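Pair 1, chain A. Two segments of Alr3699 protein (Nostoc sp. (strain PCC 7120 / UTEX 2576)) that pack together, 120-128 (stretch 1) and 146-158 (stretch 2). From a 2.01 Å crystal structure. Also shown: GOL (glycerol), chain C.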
# COMPACT_ATOMS: atom_id res chain seq x y z
N ARG A 120 -7.71 6.28 -10.26
CA ARG A 120 -8.39 5.54 -11.32
C ARG A 120 -9.45 4.62 -10.73
O ARG A 120 -9.23 4.05 -9.68
CB ARG A 120 -7.34 4.67 -12.05
CG ARG A 120 -6.16 5.45 -12.60
CD ARG A 120 -6.62 6.23 -13.83
NE ARG A 120 -5.51 6.93 -14.50
CZ ARG A 120 -5.26 8.24 -14.42
NH1 ARG A 120 -5.98 9.05 -13.63
NH2 ARG A 120 -4.25 8.73 -15.13
N PRO A 121 -10.61 4.49 -11.37
CA PRO A 121 -11.59 3.56 -10.77
C PRO A 121 -11.09 2.08 -10.77
O PRO A 121 -10.20 1.71 -11.52
CB PRO A 121 -12.81 3.71 -11.64
CG PRO A 121 -12.30 4.34 -12.94
CD PRO A 121 -11.09 5.14 -12.60
N LEU A 122 -11.70 1.29 -9.92
CA LEU A 122 -11.33 -0.07 -9.70
C LEU A 122 -12.59 -0.94 -9.81
O LEU A 122 -13.66 -0.63 -9.24
CB LEU A 122 -10.76 -0.19 -8.32
CG LEU A 122 -10.53 -1.57 -7.73
CD1 LEU A 122 -9.36 -2.21 -8.43
CD2 LEU A 122 -10.32 -1.53 -6.18
N VAL A 123 -12.40 -2.04 -10.50
CA VAL A 123 -13.34 -3.14 -10.61
C VAL A 123 -12.64 -4.34 -10.05
O VAL A 123 -11.48 -4.59 -10.33
CB VAL A 123 -13.70 -3.47 -12.07
CG1 VAL A 123 -14.60 -4.68 -12.07
CG2 VAL A 123 -14.41 -2.28 -12.76
N TYR A 124 -13.33 -5.06 -9.20
CA TYR A 124 -12.92 -6.31 -8.69
C TYR A 124 -13.83 -7.41 -9.30
O TYR A 124 -15.02 -7.36 -9.14
CB TYR A 124 -13.13 -6.30 -7.18
CG TYR A 124 -12.79 -7.57 -6.40
CD1 TYR A 124 -11.85 -8.44 -6.82
CD2 TYR A 124 -13.42 -7.82 -5.15
CE1 TYR A 124 -11.53 -9.56 -6.07
CE2 TYR A 124 -13.12 -8.93 -4.39
CZ TYR A 124 -12.16 -9.79 -4.87
OH TYR A 124 -11.78 -10.89 -4.13
N HIS A 125 -13.23 -8.36 -9.99
CA HIS A 125 -13.94 -9.56 -10.47
C HIS A 125 -13.64 -10.69 -9.58
O HIS A 125 -12.49 -11.10 -9.49
CB HIS A 125 -13.47 -9.89 -11.85
CG HIS A 125 -14.36 -10.83 -12.56
ND1 HIS A 125 -14.61 -10.72 -13.90
CD2 HIS A 125 -15.10 -11.88 -12.11
CE1 HIS A 125 -15.43 -11.68 -14.27
NE2 HIS A 125 -15.74 -12.40 -13.21
N LEU A 126 -14.67 -11.10 -8.85
CA LEU A 126 -14.58 -12.03 -7.77
C LEU A 126 -14.84 -13.40 -8.38
O LEU A 126 -15.97 -13.70 -8.85
CB LEU A 126 -15.67 -11.67 -6.77
CG LEU A 126 -15.85 -12.57 -5.53
CD1 LEU A 126 -14.62 -12.61 -4.64
CD2 LEU A 126 -17.04 -12.11 -4.71
N HIS A 127 -13.82 -14.24 -8.41
CA HIS A 127 -13.95 -15.57 -8.92
C HIS A 127 -13.98 -16.62 -7.79
O HIS A 127 -14.11 -17.82 -8.10
CB HIS A 127 -12.81 -15.93 -9.86
CG HIS A 127 -12.72 -15.07 -11.08
ND1 HIS A 127 -13.47 -15.32 -12.20
CD2 HIS A 127 -11.95 -14.00 -11.38
CE1 HIS A 127 -13.20 -14.43 -13.13
NE2 HIS A 127 -12.25 -13.64 -12.67
N ASP A 128 -13.85 -16.20 -6.53
CA ASP A 128 -13.77 -17.15 -5.39
C ASP A 128 -15.05 -17.09 -4.56
O ASP A 128 -15.77 -16.09 -4.57
CB ASP A 128 -12.63 -16.80 -4.43
CG ASP A 128 -11.25 -16.69 -5.12
OD1 ASP A 128 -10.87 -17.65 -5.79
OD2 ASP A 128 -10.55 -15.67 -4.94
N LEU A 146 -11.40 -3.45 1.55
CA LEU A 146 -10.86 -2.69 0.46
C LEU A 146 -11.89 -2.62 -0.69
O LEU A 146 -12.09 -1.59 -1.32
CB LEU A 146 -9.55 -3.31 -0.02
CG LEU A 146 -8.42 -3.11 1.04
CD1 LEU A 146 -7.10 -3.67 0.57
CD2 LEU A 146 -8.21 -1.64 1.26
N ALA A 147 -12.53 -3.73 -0.95
CA ALA A 147 -13.54 -3.74 -2.04
C ALA A 147 -14.63 -2.74 -1.73
O ALA A 147 -14.99 -1.86 -2.56
CB ALA A 147 -14.05 -5.20 -2.21
N ASN A 148 -15.14 -2.79 -0.48
CA ASN A 148 -16.22 -1.95 -0.08
C ASN A 148 -15.85 -0.50 -0.17
O ASN A 148 -16.66 0.35 -0.54
CB ASN A 148 -16.68 -2.24 1.39
CG ASN A 148 -17.37 -3.56 1.52
OD1 ASN A 148 -17.71 -4.16 0.51
ND2 ASN A 148 -17.62 -4.01 2.75
N ARG A 149 -14.63 -0.19 0.15
CA ARG A 149 -14.26 1.23 0.15
C ARG A 149 -13.79 1.76 -1.22
O ARG A 149 -13.96 2.96 -1.53
CB ARG A 149 -13.19 1.52 1.19
CG ARG A 149 -12.84 3.02 1.27
CD ARG A 149 -12.07 3.45 2.54
NE ARG A 149 -12.12 4.92 2.73
CZ ARG A 149 -11.44 5.61 3.67
NH1 ARG A 149 -10.65 4.98 4.55
NH2 ARG A 149 -11.58 6.94 3.73
N PHE A 150 -13.10 0.93 -1.98
CA PHE A 150 -12.43 1.48 -3.19
C PHE A 150 -12.97 1.01 -4.49
O PHE A 150 -12.68 1.59 -5.55
CB PHE A 150 -10.96 1.12 -3.16
CG PHE A 150 -10.24 1.74 -2.01
CD1 PHE A 150 -9.94 3.09 -2.05
CD2 PHE A 150 -10.03 1.03 -0.84
CE1 PHE A 150 -9.35 3.70 -0.95
CE2 PHE A 150 -9.46 1.64 0.27
CZ PHE A 150 -9.10 2.97 0.20
N ALA A 151 -13.66 -0.12 -4.46
CA ALA A 151 -14.14 -0.69 -5.76
C ALA A 151 -15.41 -0.03 -6.21
O ALA A 151 -16.30 0.11 -5.44
CB ALA A 151 -14.37 -2.19 -5.57
N SER A 152 -15.50 0.41 -7.47
CA SER A 152 -16.70 0.91 -8.01
C SER A 152 -17.71 -0.18 -8.29
O SER A 152 -18.88 0.10 -8.45
CB SER A 152 -16.41 1.63 -9.35
OG SER A 152 -15.73 2.82 -9.08
N LEU A 153 -17.25 -1.42 -8.42
CA LEU A 153 -18.08 -2.50 -8.88
C LEU A 153 -17.37 -3.81 -8.48
O LEU A 153 -16.17 -3.92 -8.58
CB LEU A 153 -18.19 -2.39 -10.40
CG LEU A 153 -18.67 -3.66 -11.06
CD1 LEU A 153 -20.17 -3.81 -10.81
CD2 LEU A 153 -18.35 -3.59 -12.56
N VAL A 154 -18.14 -4.79 -8.04
CA VAL A 154 -17.63 -6.12 -7.75
C VAL A 154 -18.38 -7.09 -8.66
O VAL A 154 -19.59 -7.25 -8.53
CB VAL A 154 -17.88 -6.48 -6.30
CG1 VAL A 154 -17.58 -7.94 -6.03
CG2 VAL A 154 -17.02 -5.58 -5.41
N ILE A 155 -17.68 -7.68 -9.63
CA ILE A 155 -18.30 -8.62 -10.56
C ILE A 155 -18.15 -9.97 -9.97
O ILE A 155 -17.04 -10.39 -9.64
CB ILE A 155 -17.63 -8.57 -11.95
CG1 ILE A 155 -17.87 -7.19 -12.58
CG2 ILE A 155 -18.23 -9.61 -12.86
CD1 ILE A 155 -17.15 -7.01 -13.90
N ALA A 156 -19.25 -10.66 -9.74
CA ALA A 156 -19.20 -12.01 -9.16
C ALA A 156 -19.55 -13.07 -10.22
O ALA A 156 -20.42 -12.83 -11.04
CB ALA A 156 -20.12 -12.11 -7.97
N ASN A 157 -18.82 -14.18 -10.25
CA ASN A 157 -18.97 -15.20 -11.28
C ASN A 157 -20.15 -16.10 -11.04
O ASN A 157 -20.58 -16.90 -11.90
CB ASN A 157 -17.66 -15.94 -11.48
CG ASN A 157 -17.23 -16.76 -10.24
OD1 ASN A 157 -17.84 -16.67 -9.15
ND2 ASN A 157 -16.20 -17.60 -10.42
N SER A 158 -20.82 -15.88 -9.92
CA SER A 158 -21.99 -16.68 -9.60
C SER A 158 -22.73 -16.06 -8.41
O SER A 158 -22.15 -15.26 -7.64
CB SER A 158 -21.55 -18.09 -9.25
OG SER A 158 -20.90 -18.09 -8.00
C1 GOL C . -13.59 -18.60 -12.63
O1 GOL C . -14.74 -17.76 -12.73
C2 GOL C . -14.17 -19.94 -12.20
O2 GOL C . -14.34 -20.69 -13.39
C3 GOL C . -13.26 -20.62 -11.20
O3 GOL C . -12.68 -21.77 -11.79
O HOH W 1 -13.19 2.65 -7.85

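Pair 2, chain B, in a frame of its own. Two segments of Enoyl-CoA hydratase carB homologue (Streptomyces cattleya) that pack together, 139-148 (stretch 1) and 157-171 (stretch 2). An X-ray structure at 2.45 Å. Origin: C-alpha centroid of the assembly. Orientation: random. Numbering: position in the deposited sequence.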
# COMPACT_ATOMS: atom_id res chain seq x y z
N SER B 139 22.75 -4.24 -3.36
CA SER B 139 22.87 -2.79 -3.20
C SER B 139 22.65 -1.99 -4.51
O SER B 139 22.44 -0.77 -4.44
CB SER B 139 24.21 -2.43 -2.55
OG SER B 139 25.27 -2.46 -3.49
N LYS B 140 22.69 -2.66 -5.67
CA LYS B 140 22.53 -2.03 -6.99
C LYS B 140 21.06 -1.98 -7.44
O LYS B 140 20.38 -3.01 -7.36
CB LYS B 140 23.36 -2.78 -8.07
CG LYS B 140 24.76 -3.26 -7.65
CD LYS B 140 25.75 -2.11 -7.53
CE LYS B 140 27.03 -2.54 -6.87
NZ LYS B 140 28.04 -2.94 -7.87
N PRO B 141 20.58 -0.85 -8.01
CA PRO B 141 19.20 -0.82 -8.53
C PRO B 141 19.08 -1.71 -9.76
O PRO B 141 20.03 -1.86 -10.53
CB PRO B 141 18.98 0.65 -8.91
CG PRO B 141 20.05 1.39 -8.25
CD PRO B 141 21.22 0.46 -8.20
N VAL B 142 17.91 -2.34 -9.92
CA VAL B 142 17.62 -3.25 -11.02
C VAL B 142 16.40 -2.73 -11.78
O VAL B 142 15.37 -2.46 -11.17
CB VAL B 142 17.42 -4.71 -10.52
CG1 VAL B 142 17.33 -5.69 -11.69
CG2 VAL B 142 18.53 -5.13 -9.55
N ILE B 143 16.52 -2.62 -13.11
CA ILE B 143 15.44 -2.18 -13.99
C ILE B 143 14.95 -3.37 -14.77
O ILE B 143 15.75 -4.02 -15.43
CB ILE B 143 15.88 -1.03 -14.95
CG1 ILE B 143 16.35 0.21 -14.17
CG2 ILE B 143 14.78 -0.69 -15.97
CD1 ILE B 143 17.17 1.17 -15.02
N ALA B 144 13.65 -3.66 -14.74
CA ALA B 144 13.07 -4.73 -15.54
C ALA B 144 12.44 -4.07 -16.79
O ALA B 144 11.72 -3.08 -16.66
CB ALA B 144 12.02 -5.49 -14.75
N ALA B 145 12.79 -4.57 -17.99
CA ALA B 145 12.28 -4.06 -19.27
C ALA B 145 11.43 -5.15 -19.91
O ALA B 145 11.93 -6.20 -20.32
CB ALA B 145 13.44 -3.65 -20.16
N ILE B 146 10.10 -4.93 -19.90
CA ILE B 146 9.07 -5.87 -20.34
C ILE B 146 8.46 -5.46 -21.70
O ILE B 146 7.90 -4.37 -21.83
CB ILE B 146 8.02 -6.03 -19.19
CG1 ILE B 146 8.72 -6.25 -17.82
CG2 ILE B 146 7.03 -7.16 -19.48
CD1 ILE B 146 7.85 -6.16 -16.52
N ASP B 147 8.63 -6.32 -22.73
CA ASP B 147 8.13 -6.10 -24.10
C ASP B 147 7.01 -7.06 -24.47
O ASP B 147 6.49 -6.99 -25.59
CB ASP B 147 9.26 -6.21 -25.14
CG ASP B 147 9.10 -5.32 -26.38
OD1 ASP B 147 7.96 -4.92 -26.69
OD2 ASP B 147 10.12 -5.02 -27.02
N GLY B 148 6.65 -7.93 -23.55
CA GLY B 148 5.59 -8.89 -23.80
C GLY B 148 4.95 -9.35 -22.52
O GLY B 148 4.83 -8.60 -21.56
N ILE B 157 9.63 -12.09 -10.61
CA ILE B 157 11.02 -11.59 -10.72
C ILE B 157 11.00 -10.08 -10.93
O ILE B 157 11.73 -9.36 -10.25
CB ILE B 157 11.81 -12.35 -11.84
CG1 ILE B 157 11.97 -13.85 -11.48
CG2 ILE B 157 13.19 -11.70 -12.10
CD1 ILE B 157 12.26 -14.81 -12.67
N SER B 158 10.13 -9.59 -11.84
CA SER B 158 10.00 -8.16 -12.14
C SER B 158 9.57 -7.37 -10.89
O SER B 158 10.10 -6.28 -10.65
CB SER B 158 9.06 -7.92 -13.32
OG SER B 158 7.69 -7.85 -12.95
N LEU B 159 8.68 -7.96 -10.07
CA LEU B 159 8.20 -7.35 -8.81
C LEU B 159 9.29 -7.23 -7.70
O LEU B 159 9.04 -6.63 -6.66
CB LEU B 159 6.94 -8.06 -8.28
CG LEU B 159 5.70 -8.04 -9.19
CD1 LEU B 159 4.66 -9.02 -8.70
CD2 LEU B 159 5.10 -6.64 -9.33
N CYS B 160 10.51 -7.74 -7.96
CA CYS B 160 11.65 -7.63 -7.03
C CYS B 160 12.57 -6.47 -7.44
O CYS B 160 13.39 -6.02 -6.63
CB CYS B 160 12.43 -8.94 -6.97
SG CYS B 160 11.48 -10.35 -6.36
N CYS B 161 12.41 -5.99 -8.70
CA CYS B 161 13.17 -4.89 -9.30
C CYS B 161 12.62 -3.52 -8.86
O CYS B 161 11.43 -3.40 -8.55
CB CYS B 161 13.21 -5.01 -10.82
SG CYS B 161 13.81 -6.62 -11.42
N ASP B 162 13.48 -2.50 -8.85
CA ASP B 162 13.16 -1.14 -8.44
C ASP B 162 12.38 -0.33 -9.47
O ASP B 162 11.84 0.71 -9.11
CB ASP B 162 14.44 -0.37 -8.09
CG ASP B 162 15.32 -1.14 -7.15
OD1 ASP B 162 15.12 -1.01 -5.92
OD2 ASP B 162 16.15 -1.93 -7.64
N TYR B 163 12.36 -0.75 -10.75
CA TYR B 163 11.69 -0.01 -11.82
C TYR B 163 11.30 -0.96 -12.93
O TYR B 163 12.15 -1.62 -13.51
CB TYR B 163 12.60 1.12 -12.36
CG TYR B 163 11.89 2.31 -12.96
CD1 TYR B 163 11.79 3.52 -12.26
CD2 TYR B 163 11.38 2.28 -14.26
CE1 TYR B 163 11.18 4.64 -12.83
CE2 TYR B 163 10.77 3.39 -14.83
CZ TYR B 163 10.68 4.57 -14.12
OH TYR B 163 10.08 5.67 -14.69
N ARG B 164 10.00 -1.05 -13.19
CA ARG B 164 9.48 -1.89 -14.26
C ARG B 164 9.03 -1.00 -15.41
O ARG B 164 8.14 -0.16 -15.26
CB ARG B 164 8.35 -2.79 -13.74
CG ARG B 164 8.83 -3.80 -12.70
CD ARG B 164 7.70 -4.55 -12.04
NE ARG B 164 6.87 -3.70 -11.18
CZ ARG B 164 7.16 -3.37 -9.93
NH1 ARG B 164 8.29 -3.79 -9.37
NH2 ARG B 164 6.33 -2.62 -9.23
N LEU B 165 9.71 -1.15 -16.54
CA LEU B 165 9.43 -0.41 -17.76
C LEU B 165 8.75 -1.35 -18.73
O LEU B 165 9.29 -2.41 -19.07
CB LEU B 165 10.74 0.14 -18.32
CG LEU B 165 10.66 1.02 -19.56
CD1 LEU B 165 9.94 2.34 -19.28
CD2 LEU B 165 12.03 1.30 -20.08
N GLY B 166 7.53 -0.99 -19.11
CA GLY B 166 6.75 -1.80 -20.02
C GLY B 166 6.53 -1.17 -21.37
O GLY B 166 6.40 0.05 -21.48
N SER B 167 6.49 -2.01 -22.42
CA SER B 167 6.15 -1.56 -23.76
C SER B 167 4.61 -1.61 -23.78
O SER B 167 4.02 -2.25 -22.90
CB SER B 167 6.71 -2.52 -24.81
OG SER B 167 5.97 -3.72 -24.92
N GLU B 168 3.96 -0.97 -24.75
CA GLU B 168 2.50 -1.04 -24.76
C GLU B 168 1.98 -2.45 -25.18
O GLU B 168 0.77 -2.69 -25.15
CB GLU B 168 1.88 0.11 -25.55
CG GLU B 168 1.71 1.35 -24.68
CD GLU B 168 2.34 2.65 -25.16
OE1 GLU B 168 2.76 3.46 -24.31
OE2 GLU B 168 2.40 2.87 -26.40
N GLN B 169 2.91 -3.39 -25.44
CA GLN B 169 2.66 -4.80 -25.76
C GLN B 169 2.73 -5.65 -24.47
O GLN B 169 2.38 -6.84 -24.49
CB GLN B 169 3.68 -5.34 -26.79
CG GLN B 169 3.54 -4.77 -28.21
CD GLN B 169 2.20 -5.07 -28.85
OE1 GLN B 169 1.29 -4.23 -28.85
NE2 GLN B 169 2.05 -6.26 -29.42
N ALA B 170 3.22 -5.04 -23.36
CA ALA B 170 3.36 -5.71 -22.07
C ALA B 170 1.99 -6.08 -21.52
O ALA B 170 1.06 -5.27 -21.52
CB ALA B 170 4.12 -4.83 -21.08
N ARG B 171 1.85 -7.35 -21.12
CA ARG B 171 0.62 -7.91 -20.54
C ARG B 171 1.01 -8.68 -19.28
O ARG B 171 1.89 -9.54 -19.32
CB ARG B 171 -0.17 -8.73 -21.58
CG ARG B 171 -0.78 -7.83 -22.66
CD ARG B 171 -1.59 -8.56 -23.72
NE ARG B 171 -2.90 -8.97 -23.23
CZ ARG B 171 -3.99 -8.19 -23.19
NH1 ARG B 171 -3.93 -6.93 -23.61
NH2 ARG B 171 -5.13 -8.67 -22.72

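Both pairs place two neighbouring parallel strands side by side, the second reached from the end of a helix through a short turn, and 14 central residues superpose with an RMSD of 0.4 Å. The strand axes cross at -19° in pair 1 and -15° in pair 2, with closest approaches of 4.5 and 4.7 Å, and the buried surface is similar, 710 and 735 Å². The register is the same: Y124(A), H125(A) and L126(A) bridge V154(A), I155(A) and A156(A), as A144(B), A145(B) and I146(B) bridge R164(B), L165(B) and G166(B).

The parallel ladder repeats bond for bond. In pair 1, Y124(A) N donates to L153(A) O (3.1 Å), I155(A) N to Y124(A) O (2.7 Å), L126(A) N to I155(A) O (2.6 Å) and N157(A) N to L126(A) O (3.2 Å). In pair 2, A144(B) N donates to Y163(B) O, L165(B) N to A144(B) O, I146(B) N to L165(B) O and S167(B) N to I146(B) O, each at 2.8 Å.

Where the ladder begins, S152(A) N and D162(B) N donate to L122(A) O (2.8 Å) and V142(B) O (3.0 Å). The matched first-strand amides are satisfied differently. The carboxylate of D162(B) reaches across directly, V142(B) N donating to OD2 at 2.9 Å. The shorter S152(A) works through water 1, which accepts from L122(A) N (2.9 Å), donates to F150(A) O (2.6 Å) and lies 2.8 Å from S152(A) OG, hydrogen-bonded to it.

On the face carrying Y124(A) and L126(A), bulk comes largely from the first strand: Y124(A) CD2 lies 4.0 Å from A147(A) CB and 4.2 Å from V154(A) CG2. At the matching position A144(B) has only a methyl group; its CB still meets the position matching A147(A), S158(B) CB, at 4.1 Å, and adds C161(B) SG at 3.9 Å. R164(B), in place of V154(A), brings its CG to 4.2 Å from A144(B) CB before its end leads away. Further along, I146(B) CD1 packs on S158(B) CB (3.8 Å), while L126(A) CB approaches V154(A) CG1 (4.3 Å).

On the other face, I155(A) CG2 sits over the H125(A) ring, 3.7 Å from its centroid and 9° off the normal, a CH-pi contact; its CD1 also touches V123(A) CG1 (3.9 Å). A145(B) replaces the histidine with a methyl, so L165(B), matching I155(A), has no ring to cover there.

At the far end, N157(A) and S167(B) have side-chain centres only 0.4 Å apart but bond differently to the matched residues H127(A) and D147(B). N157(A) ND2 makes a weak bond to H127(A) O (3.1 Å) and donates to glycerol O1 (2.7 Å), which also accepts from H127(A) ND1 (2.8 Å). In pair 2 the two side chains bond directly: S167(B) OG donates to D147(B) OD1 (2.9 Å), while accepting from Q169(B) N (3.1 Å) in the following turn.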